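Local coordinates for protein succinylglutamate desuccinylase (Chromobacterium violaceum, PDB 1YW4) that probably hydrolyses N-succinyl-L-glutamate to succinate and L-glutamate, the last step of arginine breakdown by the AST pathway, as a zinc-dependent enzyme, at residues V37-A43 and L80-V86. Numbering follows the deposited sequence.
Sequences VELNGDA and LNCRLLV
Strands 37-39 and 83-86 run antiparallel, their axes 4.7 Å apart at closest and 163° between directions. Val37 and Val86 form one hydrogen-bonded pair (Val37 N to Val86 O 3.0 Å, Val86 N to Val37 O 2.9 Å), Leu39 and Leu84 the next (Leu39 N to Leu84 O 2.7 Å, Leu84 N to Leu39 O 3.1 Å); between them Glu38 and Leu85 are a non-hydrogen-bonded pair, CA to CA 4.3 Å. Val37, Leu39, Leu84 and Val86 share one face, where Leu39 and Val86 pack on Leu70 of helix 61-75. On this face Leu39 (chi1 m, chi2 p) sets CB 3.5 Å from Leu80 CD2, and Val37 CG1 lies 4.0 Å from Val86 CB.

After Leu39 the chain leaves the ladder: Asn40 has positive phi (57°/31°) and opens a type I turn to Ala43, closed by Ala43 N to Asn40 O at 3.1 Å. Arg83, the most covered residue here, meets this turn: m,t,p through chi3, its NE donates a hydrogen bond to Gly41 O (3.0 Å). It also reaches Glu38 through a water 2.8 Å from Arg83 NH1 and 2.6 Å from Glu38 OE1, while its NH2 hydrogen-bonds to Ser48 OG and Phe135 O. With strand 48-53 on the other side of 83-88, the pairing joins the antiparallel strands 20-23, 27-33 and 36-39 to the parallel core of the same sheet, in the zinc-carboxypeptidase-like (M14) alpha/beta fold of the AspA/AstE family.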
ATOM      1  N   VAL A  37     -36.505   9.800  12.456  1.00 11.64           N
ATOM      2  CA  VAL A  37     -37.604   8.873  12.688  1.00 12.40           C
ATOM      3  C   VAL A  37     -37.137   7.409  12.751  1.00 14.37           C
ATOM      4  O   VAL A  37     -36.402   6.919  11.885  1.00 13.46           O
ATOM      5  CB  VAL A  37     -38.726   9.054  11.595  1.00 15.36           C
ATOM      6  CG1 VAL A  37     -38.170   8.764  10.200  1.00 15.92           C
ATOM      7  CG2 VAL A  37     -39.924   8.150  11.910  1.00 11.88           C
ATOM      8  N   GLU A  38     -37.561   6.732  13.811  1.00 12.51           N
ATOM      9  CA  GLU A  38     -37.203   5.345  14.047  1.00 12.65           C
ATOM     10  C   GLU A  38     -38.393   4.432  13.760  1.00 12.00           C
ATOM     11  O   GLU A  38     -39.484   4.644  14.294  1.00 12.00           O
ATOM     12  CB  GLU A  38     -36.775   5.192  15.503  1.00 13.43           C
ATOM     13  CG  GLU A  38     -36.382   3.794  15.881  1.00 16.26           C
ATOM     14  CD  GLU A  38     -36.360   3.608  17.379  1.00 18.79           C
ATOM     15  OE1 GLU A  38     -35.261   3.579  17.958  1.00 23.59           O
ATOM     16  OE2 GLU A  38     -37.451   3.503  17.975  1.00 17.31           O
ATOM     17  N   LEU A  39     -38.179   3.419  12.924  1.00 12.93           N
ATOM     18  CA  LEU A  39     -39.244   2.478  12.574  1.00 13.72           C
ATOM     19  C   LEU A  39     -38.865   1.070  13.034  1.00 10.54           C
ATOM     20  O   LEU A  39     -37.719   0.656  12.889  1.00 12.07           O
ATOM     21  CB  LEU A  39     -39.505   2.479  11.047  1.00 11.86           C
ATOM     22  CG  LEU A  39     -39.921   3.789  10.355  1.00 14.68           C
ATOM     23  CD1 LEU A  39     -38.681   4.645  10.128  1.00 12.21           C
ATOM     24  CD2 LEU A  39     -40.589   3.504   9.011  1.00 16.23           C
ATOM     25  N   ASN A  40     -39.823   0.349  13.609  1.00 14.39           N
ATOM     26  CA  ASN A  40     -39.587  -1.022  14.079  1.00 15.11           C
ATOM     27  C   ASN A  40     -38.435  -1.079  15.086  1.00 17.35           C
ATOM     28  O   ASN A  40     -37.713  -2.078  15.178  1.00 15.75           O
ATOM     29  CB  ASN A  40     -39.268  -1.934  12.885  1.00 17.49           C
ATOM     30  CG  ASN A  40     -39.424  -3.415  13.211  1.00 20.06           C
ATOM     31  OD1 ASN A  40     -38.748  -4.267  12.626  1.00 19.97           O
ATOM     32  ND2 ASN A  40     -40.325  -3.726  14.135  1.00 18.13           N
ATOM     33  N   GLY A  41     -38.269   0.001  15.843  1.00 17.28           N
ATOM     34  CA  GLY A  41     -37.206   0.056  16.833  1.00 18.61           C
ATOM     35  C   GLY A  41     -37.279  -1.019  17.911  1.00 19.29           C
ATOM     36  O   GLY A  41     -36.250  -1.464  18.421  1.00 13.82           O
ATOM     37  N   ASP A  42     -38.491  -1.439  18.263  1.00 21.53           N
ATOM     38  CA  ASP A  42     -38.669  -2.460  19.288  1.00 24.45           C
ATOM     39  C   ASP A  42     -38.341  -3.879  18.827  1.00 26.02           C
ATOM     40  O   ASP A  42     -38.459  -4.825  19.607  1.00 26.07           O
ATOM     41  CB  ASP A  42     -40.100  -2.425  19.834  1.00 24.70           C
ATOM     42  CG  ASP A  42     -40.431  -1.116  20.501  1.00 24.97           C
ATOM     43  OD1 ASP A  42     -39.493  -0.414  20.926  1.00 23.86           O
ATOM     44  OD2 ASP A  42     -41.627  -0.784  20.616  1.00 26.78           O
ATOM     45  N   ALA A  43     -37.925  -4.028  17.570  1.00 26.77           N
ATOM     46  CA  ALA A  43     -37.581  -5.341  17.019  1.00 28.83           C
ATOM     47  C   ALA A  43     -36.275  -5.868  17.600  1.00 31.50           C
ATOM     48  O   ALA A  43     -35.194  -5.646  17.046  1.00 30.28           O
ATOM     49  CB  ALA A  43     -37.474  -5.265  15.510  1.00 28.41           C
ATOM     50  N   LEU A  80     -40.644  -4.324   6.513  1.00 28.40           N
ATOM     51  CA  LEU A  80     -39.521  -3.897   7.339  1.00 27.53           C
ATOM     52  C   LEU A  80     -39.228  -4.918   8.427  1.00 28.01           C
ATOM     53  O   LEU A  80     -40.065  -5.168   9.296  1.00 27.20           O
ATOM     54  CB  LEU A  80     -39.819  -2.535   7.980  1.00 26.06           C
ATOM     55  CG  LEU A  80     -38.741  -1.946   8.899  1.00 24.69           C
ATOM     56  CD1 LEU A  80     -37.488  -1.636   8.101  1.00 24.10           C
ATOM     57  CD2 LEU A  80     -39.275  -0.679   9.564  1.00 22.77           C
ATOM     58  N   ASN A  81     -38.038  -5.508   8.376  1.00 28.45           N
ATOM     59  CA  ASN A  81     -37.642  -6.501   9.365  1.00 28.95           C
ATOM     60  C   ASN A  81     -36.336  -6.159  10.060  1.00 28.23           C
ATOM     61  O   ASN A  81     -35.609  -7.042  10.506  1.00 29.47           O
ATOM     62  CB  ASN A  81     -37.546  -7.879   8.710  1.00 32.05           C
ATOM     63  CG  ASN A  81     -38.895  -8.402   8.287  1.00 32.46           C
ATOM     64  OD1 ASN A  81     -39.731  -8.738   9.126  1.00 36.33           O
ATOM     65  ND2 ASN A  81     -39.126  -8.456   6.981  1.00 35.85           N
ATOM     66  N   CYS A  82     -36.040  -4.869  10.151  1.00 26.94           N
ATOM     67  CA  CYS A  82     -34.832  -4.413  10.824  1.00 25.96           C
ATOM     68  C   CYS A  82     -35.180  -3.203  11.675  1.00 22.64           C
ATOM     69  O   CYS A  82     -36.232  -2.590  11.500  1.00 19.80           O
ATOM     70  CB  CYS A  82     -33.764  -3.955   9.826  1.00 29.82           C
ATOM     71  SG  CYS A  82     -33.370  -5.035   8.455  1.00 36.00           S
ATOM     72  N   ARG A  83     -34.292  -2.870  12.602  1.00 21.03           N
ATOM     73  CA  ARG A  83     -34.471  -1.676  13.414  1.00 20.51           C
ATOM     74  C   ARG A  83     -33.937  -0.604  12.471  1.00 18.19           C
ATOM     75  O   ARG A  83     -32.765  -0.631  12.113  1.00 19.83           O
ATOM     76  CB  ARG A  83     -33.603  -1.726  14.664  1.00 19.89           C
ATOM     77  CG  ARG A  83     -34.037  -2.753  15.693  1.00 21.59           C
ATOM     78  CD  ARG A  83     -33.153  -2.684  16.920  1.00 19.09           C
ATOM     79  NE  ARG A  83     -33.370  -1.472  17.713  1.00 19.42           N
ATOM     80  CZ  ARG A  83     -32.408  -0.612  18.040  1.00 18.72           C
ATOM     81  NH1 ARG A  83     -32.691   0.444  18.776  1.00 15.80           N
ATOM     82  NH2 ARG A  83     -31.165  -0.800  17.619  1.00 17.08           N
ATOM     83  N   LEU A  84     -34.794   0.330  12.073  1.00 17.38           N
ATOM     84  CA  LEU A  84     -34.406   1.381  11.144  1.00 14.08           C
ATOM     85  C   LEU A  84     -34.509   2.800  11.692  1.00 14.27           C
ATOM     86  O   LEU A  84     -35.549   3.210  12.206  1.00 15.32           O
ATOM     87  CB  LEU A  84     -35.268   1.279   9.880  1.00 12.61           C
ATOM     88  CG  LEU A  84     -35.223   2.416   8.849  1.00 13.70           C
ATOM     89  CD1 LEU A  84     -33.820   2.521   8.283  1.00 12.04           C
ATOM     90  CD2 LEU A  84     -36.228   2.171   7.727  1.00 14.87           C
ATOM     91  N   LEU A  85     -33.424   3.549  11.571  1.00 11.58           N
ATOM     92  CA  LEU A  85     -33.428   4.946  11.979  1.00 11.24           C
ATOM     93  C   LEU A  85     -33.071   5.781  10.746  1.00 10.05           C
ATOM     94  O   LEU A  85     -32.005   5.611  10.170  1.00 13.26           O
ATOM     95  CB  LEU A  85     -32.404   5.199  13.077  1.00  7.94           C
ATOM     96  CG  LEU A  85     -32.236   6.667  13.494  1.00  8.03           C
ATOM     97  CD1 LEU A  85     -33.578   7.287  13.885  1.00  7.53           C
ATOM     98  CD2 LEU A  85     -31.268   6.733  14.669  1.00  9.63           C
ATOM     99  N   VAL A  86     -33.980   6.660  10.334  1.00 12.21           N
ATOM    100  CA  VAL A  86     -33.739   7.534   9.195  1.00 11.54           C
ATOM    101  C   VAL A  86     -33.478   8.946   9.707  1.00 11.99           C
ATOM    102  O   VAL A  86     -34.205   9.452  10.573  1.00 10.34           O
ATOM    103  CB  VAL A  86     -34.946   7.591   8.233  1.00 12.54           C
ATOM    104  CG1 VAL A  86     -34.694   8.626   7.144  1.00 11.44           C
ATOM    105  CG2 VAL A  86     -35.175   6.217   7.590  1.00 14.01           C
TER
HETATM  106  O   HOH W   1     -34.890   1.823  19.792  1.00 34.88           O